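Local coordinates for Alpha/beta hydrolase family protein (Bacillus anthracis, PDB 3OOS) that probably acts as a hydrolase of the alpha/beta hydrolase fold family, at residues 268-271 against 272-275. Sequence-based numbering, arbitrary orientation.
Sequences DKFN and QFVN
Phe270 and Phe273, one turn apart on helix 267-276, lie side by side and point the same way, into the alpha/beta hydrolase core. This is the last helix of the chain, packed against the central mixed sheet. Phe273 brings CD2 over one face of the Phe270 ring, shifted toward the rim, with CE1 of Phe270 the nearest atom at 4.0 Å. The planes meet at 44° and the centroids are 5.5 Å apart, an oblique aromatic pair. Val274 comes in at a slant from the next turn: its CG2 touches CE2 of Phe270 at 3.8 Å. In both phenylalanines CG lies anti to the backbone N (chi1 -163° in Phe270); with the two residues already on one side of the helix, this shared torsion keeps the rings alongside each other. In Val274, CG1 is anti to the backbone N, and CG2, beside that N, faces the Phe270 ring.

Beneath the side chains runs a regular i to i+4 ladder: Gln272 N gives to Asp268 O, Phe273 N to Lys269 O, Val274 N to Phe270 O and Asn275 N to Asn271 O, the last the straightest at 170°. These bonds set the backbone spacing from which the rings project.

Farther out, Tyr227 of strand 224-229 makes edge-to-face contacts with both phenylalanines, and Phe273 also rests on Thr253 and Phe255 of strand 250-255 at one edge of the sheet. Pro45 meets Phe270, and Phe46 meets Val274. Lys269 runs out fully extended to hydrogen-bond through NZ to the backbone O of Lys254, tying the helix to that same strand. Back within the helix, the backbone O of Phe270 accepts the amide of Val274 at 2.9 Å and has CG2 of that valine 3.3 Å away.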
loop_
_atom_site.group_PDB
_atom_site.type_symbol
_atom_site.label_atom_id
_atom_site.label_comp_id
_atom_site.label_asym_id
_atom_site.label_seq_id
_atom_site.Cartn_x
_atom_site.Cartn_y
_atom_site.Cartn_z
ATOM N N ASP A 268 17.398 -7.710 3.774
ATOM C CA ASP A 268 17.765 -8.277 5.076
ATOM C C ASP A 268 17.150 -7.503 6.235
ATOM O O ASP A 268 16.579 -8.102 7.149
ATOM C CB ASP A 268 19.287 -8.347 5.247
ATOM C CG ASP A 268 19.933 -9.420 4.382
ATOM O OD1 ASP A 268 19.222 -10.327 3.892
ATOM O OD2 ASP A 268 21.172 -9.363 4.206
ATOM N N LYS A 269 17.264 -6.176 6.196
ATOM C CA LYS A 269 16.685 -5.341 7.246
ATOM C C LYS A 269 15.155 -5.410 7.250
ATOM O O LYS A 269 14.537 -5.418 8.319
ATOM C CB LYS A 269 17.170 -3.893 7.143
ATOM C CG LYS A 269 16.707 -3.013 8.299
ATOM C CD LYS A 269 17.396 -1.663 8.297
ATOM C CE LYS A 269 16.762 -0.737 9.322
ATOM N NZ LYS A 269 17.634 0.438 9.626
ATOM N N PHE A 270 14.548 -5.475 6.067
ATOM C CA PHE A 270 13.092 -5.605 5.998
ATOM C C PHE A 270 12.616 -6.942 6.567
ATOM O O PHE A 270 11.576 -7.003 7.224
ATOM C CB PHE A 270 12.541 -5.387 4.583
ATOM C CG PHE A 270 11.065 -5.108 4.562
ATOM C CD1 PHE A 270 10.589 -3.818 4.785
ATOM C CD2 PHE A 270 10.147 -6.136 4.359
ATOM C CE1 PHE A 270 9.224 -3.552 4.792
ATOM C CE2 PHE A 270 8.778 -5.880 4.367
ATOM C CZ PHE A 270 8.317 -4.586 4.578
ATOM N N ASN A 271 13.382 -8.004 6.321
ATOM C CA ASN A 271 13.096 -9.309 6.916
ATOM C C ASN A 271 13.136 -9.255 8.438
ATOM O O ASN A 271 12.278 -9.838 9.106
ATOM C CB ASN A 271 14.052 -10.383 6.388
ATOM C CG ASN A 271 13.688 -10.856 4.991
ATOM O OD1 ASN A 271 12.530 -10.773 4.572
ATOM N ND2 ASN A 271 14.678 -11.364 4.261
ATOM N N GLN A 272 14.122 -8.538 8.981
ATOM C CA GLN A 272 14.227 -8.333 10.426
ATOM C C GLN A 272 13.018 -7.551 10.936
ATOM O O GLN A 272 12.460 -7.865 11.990
ATOM C CB GLN A 272 15.530 -7.611 10.781
ATOM C CG GLN A 272 15.797 -7.508 12.280
ATOM C CD GLN A 272 15.724 -8.854 12.975
ATOM O OE1 GLN A 272 16.322 -9.832 12.526
ATOM N NE2 GLN A 272 14.986 -8.913 14.077
ATOM N N PHE A 273 12.614 -6.533 10.173
ATOM C CA PHE A 273 11.428 -5.744 10.499
ATOM C C PHE A 273 10.180 -6.632 10.586
ATOM O O PHE A 273 9.410 -6.525 11.540
ATOM C CB PHE A 273 11.222 -4.610 9.486
ATOM C CG PHE A 273 9.886 -3.924 9.606
ATOM C CD1 PHE A 273 9.644 -3.001 10.624
ATOM C CD2 PHE A 273 8.863 -4.208 8.702
ATOM C CE1 PHE A 273 8.401 -2.368 10.737
ATOM C CE2 PHE A 273 7.624 -3.584 8.809
ATOM C CZ PHE A 273 7.392 -2.658 9.829
ATOM N N VAL A 274 9.992 -7.507 9.597
ATOM C CA VAL A 274 8.853 -8.436 9.588
ATOM C C VAL A 274 8.845 -9.296 10.856
ATOM O O VAL A 274 7.826 -9.403 11.543
ATOM C CB VAL A 274 8.846 -9.339 8.324
ATOM C CG1 VAL A 274 7.768 -10.415 8.424
ATOM C CG2 VAL A 274 8.638 -8.497 7.063
ATOM N N ASN A 275 9.993 -9.892 11.168
ATOM C CA ASN A 275 10.127 -10.694 12.380
ATOM C C ASN A 275 9.768 -9.909 13.645
ATOM O O ASN A 275 9.146 -10.450 14.566
ATOM C CB ASN A 275 11.545 -11.260 12.490
ATOM C CG ASN A 275 11.663 -12.314 13.567
ATOM O OD1 ASN A 275 11.091 -13.397 13.456
ATOM N ND2 ASN A 275 12.402 -11.999 14.622
#